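Local coordinates for NlpC/P60 domain-containing protein (Mycobacterium avium subsp. paratuberculosis, PDB 3GT2), which is of unknown function but contains an NlpC/P60 domain of the C40 cysteine peptidase family, whose members are generally assigned peptidase activity, at residues A[32-37]-A[53-58]. Numbering follows the deposited sequence.
Sequences SWAGGG and GFDASG
Two backbone hydrogen bonds join Ser32-Gly37 to Gly53-Gly58, one in each direction: Ser32 N donates to Phe54 O at 2.9 Å, from well above the carbonyl plane, and Asp55 N donates to Gly35 O, also at 2.9 Å. The same Gly35 O receives a CA-H...O contact from Phe54 CA. Ser32-Gly35 forms a type II turn, closed by Gly35 N to Ser32 O, and the Asp55 side chain lies against one face of it. With CG set between the backbone N and the carbonyl carbon (chi1 65°), Asp55 reaches two ways. As the N-cap residue of helix 56-65 it accepts Gly58 N on OD1 at 2.9 Å, and a water lies within hydrogen-bonding distance of OD1 and Gly36 O. OD2 lies over the face of the turn, 3.1 Å from Ala34 CA. Outside this polar centre, Ser32 CB packs on Gly53, while Ser32 OG bonds to Thr51 O. The Phe54 ring lies alongside Gly36 and Gly37, with CD1 3.9 Å from Gly36 CA and CE1 equally close to Gly37 N; Gln26, Val29 and Pro41 touch the ring as well. Gly35, Gly36 and Gly58 have no side chains to hold ring and backbones apart, and Gly37 CA lies 3.7 Å from Gly58 O. Asp55-Gly58 matches the Asp-Cys-Ser-Gly motif of active NlpC/P60 peptidases, with Ala56 apparently at the place of the nucleophilic cysteine; Ala56 touches Ser105 and Val106 of strand 105-111. The contact joins a glycine-rich loop to the N-terminus of what is probably the papain-like fold's active-site helix, without the usual thiol.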
loop_
_atom_site.group_PDB
_atom_site.type_symbol
_atom_site.label_atom_id
_atom_site.label_comp_id
_atom_site.label_asym_id
_atom_site.label_seq_id
_atom_site.Cartn_x
_atom_site.Cartn_y
_atom_site.Cartn_z
ATOM N N SER A 32 0.965 2.680 13.633
ATOM C CA SER A 32 0.007 2.361 14.679
ATOM C C SER A 32 -0.725 1.085 14.328
ATOM O O SER A 32 -1.363 0.986 13.277
ATOM C CB SER A 32 -1.007 3.480 14.875
ATOM O OG SER A 32 -1.899 3.122 15.910
ATOM N N TRP A 33 -0.633 0.104 15.212
ATOM C CA TRP A 33 -1.274 -1.172 14.969
ATOM C C TRP A 33 -2.766 -0.989 14.705
ATOM O O TRP A 33 -3.511 -0.522 15.569
ATOM C CB TRP A 33 -1.052 -2.116 16.147
ATOM C CG TRP A 33 -1.655 -3.435 15.912
ATOM C CD1 TRP A 33 -2.941 -3.796 16.160
ATOM C CD2 TRP A 33 -1.012 -4.580 15.349
ATOM N NE1 TRP A 33 -3.141 -5.102 15.795
ATOM C CE2 TRP A 33 -1.972 -5.609 15.295
ATOM C CE3 TRP A 33 0.283 -4.842 14.892
ATOM C CZ2 TRP A 33 -1.678 -6.880 14.807
ATOM C CZ3 TRP A 33 0.573 -6.105 14.404
ATOM C CH2 TRP A 33 -0.403 -7.108 14.366
ATOM N N ALA A 34 -3.184 -1.338 13.492
ATOM C CA ALA A 34 -4.574 -1.219 13.061
ATOM C C ALA A 34 -5.016 0.236 12.902
ATOM O O ALA A 34 -6.206 0.531 12.932
ATOM C CB ALA A 34 -5.503 -1.961 14.017
ATOM N N GLY A 35 -4.060 1.143 12.732
ATOM C CA GLY A 35 -4.389 2.557 12.613
ATOM C C GLY A 35 -4.648 3.025 11.190
ATOM O O GLY A 35 -4.043 2.532 10.237
ATOM N N GLY A 36 -5.562 3.981 11.044
ATOM C CA GLY A 36 -5.723 4.691 9.792
ATOM C C GLY A 36 -6.646 4.028 8.794
ATOM O O GLY A 36 -7.107 2.899 8.978
ATOM N N GLY A 37 -6.897 4.736 7.703
ATOM C CA GLY A 37 -7.814 4.256 6.695
ATOM C C GLY A 37 -8.025 5.311 5.641
ATOM O O GLY A 37 -7.226 6.239 5.501
ATOM N N GLY A 53 -1.859 6.936 13.774
ATOM C CA GLY A 53 -0.935 6.605 12.711
ATOM C C GLY A 53 -1.535 5.679 11.677
ATOM O O GLY A 53 -2.760 5.596 11.532
ATOM N N PHE A 54 -0.662 4.983 10.956
ATOM C CA PHE A 54 -1.101 4.014 9.952
ATOM C C PHE A 54 -0.518 2.640 10.250
ATOM O O PHE A 54 0.610 2.532 10.723
ATOM C CB PHE A 54 -0.579 4.408 8.559
ATOM C CG PHE A 54 -1.373 5.492 7.861
ATOM C CD1 PHE A 54 -2.668 5.265 7.442
ATOM C CD2 PHE A 54 -0.795 6.730 7.600
ATOM C CE1 PHE A 54 -3.381 6.250 6.774
ATOM C CE2 PHE A 54 -1.495 7.713 6.934
ATOM C CZ PHE A 54 -2.806 7.472 6.525
ATOM N N ASP A 55 -1.268 1.591 9.929
ATOM C CA ASP A 55 -0.625 0.315 9.617
ATOM C C ASP A 55 -0.585 0.199 8.093
ATOM O O ASP A 55 -1.059 1.084 7.401
ATOM C CB ASP A 55 -1.300 -0.880 10.296
ATOM C CG ASP A 55 -2.718 -1.126 9.817
ATOM O OD1 ASP A 55 -3.211 -0.390 8.931
ATOM O OD2 ASP A 55 -3.349 -2.067 10.347
ATOM N N ALA A 56 -0.001 -0.877 7.574
ATOM C CA ALA A 56 0.189 -1.021 6.132
ATOM C C ALA A 56 -1.124 -0.945 5.344
ATOM O O ALA A 56 -1.229 -0.221 4.347
ATOM C CB ALA A 56 0.904 -2.349 5.840
ATOM N N SER A 57 -2.117 -1.695 5.800
ATOM C CA SER A 57 -3.441 -1.691 5.194
ATOM C C SER A 57 -4.045 -0.277 5.160
ATOM O O SER A 57 -4.567 0.168 4.133
ATOM C CB SER A 57 -4.355 -2.645 5.979
ATOM O OG SER A 57 -5.703 -2.564 5.548
ATOM N N GLY A 58 -3.979 0.421 6.295
ATOM C CA GLY A 58 -4.582 1.742 6.416
ATOM C C GLY A 58 -3.955 2.733 5.452
ATOM O O GLY A 58 -4.638 3.562 4.857
HETATM O O HOH W 1 -5.991 0.105 9.273
#